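Local coordinates for ribosome maturation protein SDO1 homolog (Methanothermobacter thermautotrophicus, PDB 2WBM) that probably takes part in ribosome maturation and binds RNA, as a flexible multidomain archaeal homologue of the Shwachman-Bodian-Diamond syndrome protein, at residues 129-140 / 226-234. Numbering follows the deposited sequence.
Sequences AREAINPQNGLP and IPGGLQDSF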
loop_
_atom_site.group_PDB
_atom_site.type_symbol
_atom_site.label_atom_id
_atom_site.label_comp_id
_atom_site.label_asym_id
_atom_site.label_seq_id
_atom_site.Cartn_x
_atom_site.Cartn_y
_atom_site.Cartn_z
ATOM N N ALA A 129 8.454 -2.738 8.006
ATOM C CA ALA A 129 9.449 -3.779 8.283
ATOM C C ALA A 129 10.294 -4.090 7.049
ATOM O O ALA A 129 11.471 -4.396 7.175
ATOM C CB ALA A 129 8.788 -5.047 8.778
ATOM N N ARG A 130 9.670 -4.016 5.874
ATOM C CA ARG A 130 10.342 -4.264 4.596
ATOM C C ARG A 130 11.348 -3.157 4.254
ATOM O O ARG A 130 12.468 -3.439 3.802
ATOM C CB ARG A 130 9.264 -4.392 3.517
ATOM C CG ARG A 130 9.695 -4.420 2.071
ATOM C CD ARG A 130 8.402 -4.416 1.226
ATOM N NE ARG A 130 7.459 -5.451 1.678
ATOM C CZ ARG A 130 6.144 -5.282 1.858
ATOM N NH1 ARG A 130 5.564 -4.108 1.636
ATOM N NH2 ARG A 130 5.399 -6.299 2.278
ATOM N N GLU A 131 10.963 -1.899 4.473
ATOM C CA GLU A 131 11.777 -0.781 3.983
ATOM C C GLU A 131 12.792 -0.272 4.993
ATOM O O GLU A 131 13.769 0.373 4.617
ATOM C CB GLU A 131 10.892 0.379 3.510
ATOM C CG GLU A 131 9.864 0.022 2.426
ATOM C CD GLU A 131 10.479 -0.300 1.062
ATOM O OE1 GLU A 131 11.645 0.073 0.781
ATOM O OE2 GLU A 131 9.776 -0.932 0.254
ATOM N N ALA A 132 12.559 -0.552 6.270
ATOM C CA ALA A 132 13.313 0.103 7.339
ATOM C C ALA A 132 14.573 -0.640 7.768
ATOM O O ALA A 132 14.681 -1.861 7.624
ATOM C CB ALA A 132 12.432 0.340 8.545
ATOM N N ILE A 133 15.529 0.125 8.282
ATOM C CA ILE A 133 16.638 -0.432 9.050
ATOM C C ILE A 133 16.762 0.324 10.361
ATOM O O ILE A 133 16.182 1.395 10.528
ATOM C CB ILE A 133 17.984 -0.347 8.302
ATOM C CG1 ILE A 133 18.369 1.119 8.035
ATOM C CG2 ILE A 133 17.937 -1.193 7.023
ATOM C CD1 ILE A 133 19.856 1.332 7.729
ATOM N N ASN A 134 17.497 -0.268 11.293
ATOM C CA ASN A 134 17.960 0.411 12.481
ATOM C C ASN A 134 19.246 1.118 12.056
ATOM O O ASN A 134 20.231 0.449 11.747
ATOM C CB ASN A 134 18.245 -0.635 13.566
ATOM C CG ASN A 134 18.740 -0.030 14.864
ATOM O OD1 ASN A 134 19.303 1.066 14.889
ATOM N ND2 ASN A 134 18.549 -0.759 15.957
ATOM N N PRO A 135 19.237 2.469 12.005
ATOM C CA PRO A 135 20.430 3.175 11.516
ATOM C C PRO A 135 21.668 2.991 12.395
ATOM O O PRO A 135 22.779 3.259 11.933
ATOM C CB PRO A 135 19.999 4.649 11.482
ATOM C CG PRO A 135 18.796 4.731 12.363
ATOM C CD PRO A 135 18.121 3.396 12.264
ATOM N N GLN A 136 21.480 2.519 13.627
ATOM C CA GLN A 136 22.601 2.295 14.550
ATOM C C GLN A 136 23.474 1.084 14.190
ATOM O O GLN A 136 24.675 1.087 14.454
ATOM C CB GLN A 136 22.104 2.158 15.988
ATOM C CG GLN A 136 21.386 3.387 16.534
ATOM C CD GLN A 136 20.785 3.153 17.913
ATOM O OE1 GLN A 136 20.646 2.012 18.366
ATOM N NE2 GLN A 136 20.421 4.236 18.585
ATOM N N ASN A 137 22.871 0.050 13.607
ATOM C CA ASN A 137 23.615 -1.159 13.252
ATOM C C ASN A 137 23.409 -1.626 11.806
ATOM O O ASN A 137 24.043 -2.588 11.372
ATOM C CB ASN A 137 23.317 -2.299 14.238
ATOM C CG ASN A 137 21.843 -2.692 14.278
ATOM O OD1 ASN A 137 21.051 -2.345 13.391
ATOM N ND2 ASN A 137 21.470 -3.432 15.315
ATOM N N GLY A 138 22.517 -0.948 11.081
ATOM C CA GLY A 138 22.227 -1.270 9.679
ATOM C C GLY A 138 21.300 -2.456 9.456
ATOM O O GLY A 138 21.042 -2.841 8.305
ATOM N N LEU A 139 20.786 -3.024 10.546
ATOM C CA LEU A 139 19.984 -4.254 10.496
ATOM C C LEU A 139 18.471 -4.003 10.370
ATOM O O LEU A 139 17.992 -2.919 10.709
ATOM C CB LEU A 139 20.264 -5.116 11.731
ATOM C CG LEU A 139 21.701 -5.602 11.933
ATOM C CD1 LEU A 139 21.841 -6.316 13.274
ATOM C CD2 LEU A 139 22.161 -6.495 10.776
ATOM N N PRO A 140 17.720 -5.013 9.885
ATOM C CA PRO A 140 16.260 -4.924 9.779
ATOM C C PRO A 140 15.570 -4.931 11.139
ATOM O O PRO A 140 16.120 -5.455 12.105
ATOM C CB PRO A 140 15.887 -6.218 9.040
ATOM C CG PRO A 140 17.132 -6.679 8.388
ATOM C CD PRO A 140 18.215 -6.293 9.344
ATOM N N ILE A 226 18.283 -3.843 -2.407
ATOM C CA ILE A 226 17.039 -4.294 -1.786
ATOM C C ILE A 226 16.555 -3.296 -0.732
ATOM O O ILE A 226 17.362 -2.527 -0.189
ATOM C CB ILE A 226 17.179 -5.700 -1.146
ATOM C CG1 ILE A 226 18.234 -5.707 -0.025
ATOM C CG2 ILE A 226 17.548 -6.744 -2.222
ATOM C CD1 ILE A 226 18.178 -6.946 0.868
ATOM N N PRO A 227 15.233 -3.294 -0.445
ATOM C CA PRO A 227 14.734 -2.589 0.732
ATOM C C PRO A 227 15.489 -3.113 1.940
ATOM O O PRO A 227 15.682 -4.319 2.067
ATOM C CB PRO A 227 13.258 -3.010 0.781
ATOM C CG PRO A 227 12.914 -3.198 -0.658
ATOM C CD PRO A 227 14.126 -3.899 -1.214
ATOM N N GLY A 228 15.955 -2.217 2.800
ATOM C CA GLY A 228 16.863 -2.623 3.873
ATOM C C GLY A 228 16.315 -3.631 4.865
ATOM O O GLY A 228 17.080 -4.376 5.484
ATOM N N GLY A 229 14.994 -3.656 5.037
ATOM C CA GLY A 229 14.361 -4.561 5.996
ATOM C C GLY A 229 14.292 -6.004 5.525
ATOM O O GLY A 229 13.881 -6.877 6.297
ATOM N N LEU A 230 14.679 -6.246 4.271
ATOM C CA LEU A 230 14.619 -7.590 3.672
ATOM C C LEU A 230 15.943 -8.361 3.686
ATOM O O LEU A 230 16.036 -9.438 3.087
ATOM C CB LEU A 230 14.092 -7.521 2.232
ATOM C CG LEU A 230 12.619 -7.114 2.111
ATOM C CD1 LEU A 230 12.226 -6.987 0.658
ATOM C CD2 LEU A 230 11.710 -8.084 2.837
ATOM N N GLN A 231 16.951 -7.825 4.368
ATOM C CA GLN A 231 18.293 -8.444 4.358
ATOM C C GLN A 231 18.268 -9.919 4.770
ATOM O O GLN A 231 18.883 -10.759 4.106
ATOM C CB GLN A 231 19.259 -7.669 5.252
ATOM C CG GLN A 231 19.633 -6.295 4.724
ATOM C CD GLN A 231 20.395 -5.490 5.750
ATOM O OE1 GLN A 231 21.546 -5.799 6.068
ATOM N NE2 GLN A 231 19.756 -4.459 6.291
ATOM N N ASP A 232 17.548 -10.234 5.845
ATOM C CA ASP A 232 17.510 -11.609 6.352
ATOM C C ASP A 232 16.644 -12.536 5.500
ATOM O O ASP A 232 17.023 -13.684 5.259
ATOM C CB ASP A 232 17.095 -11.649 7.828
ATOM C CG ASP A 232 18.091 -10.933 8.731
ATOM O OD1 ASP A 232 19.314 -11.042 8.485
ATOM O OD2 ASP A 232 17.655 -10.258 9.685
ATOM N N SER A 233 15.489 -12.047 5.047
ATOM C CA SER A 233 14.601 -12.816 4.174
ATOM C C SER A 233 15.299 -13.146 2.850
ATOM O O SER A 233 15.152 -14.238 2.302
ATOM C CB SER A 233 13.310 -12.031 3.920
ATOM O OG SER A 233 12.525 -12.644 2.917
ATOM N N PHE A 234 16.055 -12.175 2.345
ATOM C CA PHE A 234 16.795 -12.319 1.087
ATOM C C PHE A 234 17.827 -13.427 1.210
ATOM O O PHE A 234 17.900 -14.322 0.350
ATOM C CB PHE A 234 17.474 -10.998 0.732
ATOM C CG PHE A 234 18.129 -10.974 -0.636
ATOM C CD1 PHE A 234 17.452 -11.437 -1.765
ATOM C CD2 PHE A 234 19.410 -10.456 -0.792
ATOM C CE1 PHE A 234 18.051 -11.384 -3.038
ATOM C CE2 PHE A 234 20.021 -10.403 -2.069
ATOM C CZ PHE A 234 19.329 -10.859 -3.191
#
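Pro-140 and Gly-229 press together where the domain II segment 129-140 meets the C-terminal domain segment 226-234, and they illustrate how a glycine lacking a side chain lets two segments of one chain come close, with a proline packed beside it. The proline ring lays CB against Gly-229 O at 3.5 Å and brings CG near Gly-228 O and the carboxylate oxygen OD2 of Asp-232. Gly-229 also meets the last turn of helix 110-131: its N gives a weak, bent hydrogen bond to Arg-130 O (2.8 Å, 126°), and its CA makes a C-H...O contact with Ala-129 O at 3.1 Å. The carbonyl oxygens of Ala-129 and Arg-130 occupy the space a CB would need.

Arg-130 contributes aliphatic carbon to the contact rather than charge. With CG anti to the backbone N (chi1 170°), the chain runs beside Leu-230, the two pointing the same way, and CG reaches Leu-230 CD1 at 3.9 Å. Next to it, Glu-131 sets its carboxylate obliquely against CB and CG of Pro-227, while Lys-127 and Lys-184 hold the charge in salt bridges.

Gln-231 ties the two segments through NE2, which donates almost straight to Gly-138 O (2.9 Å, 179°) and also to Gly-228 O (2.8 Å), both acceptors lying in its amide plane. A leucine in its place would probably leave these two carbonyls without their shared donor and loosen the turn before Pro-140 from the helix start.

The result is a junction between domain II and the C-terminal domain of the SBDS fold, in which a helix end and the following loop pack on a strand-to-helix turn.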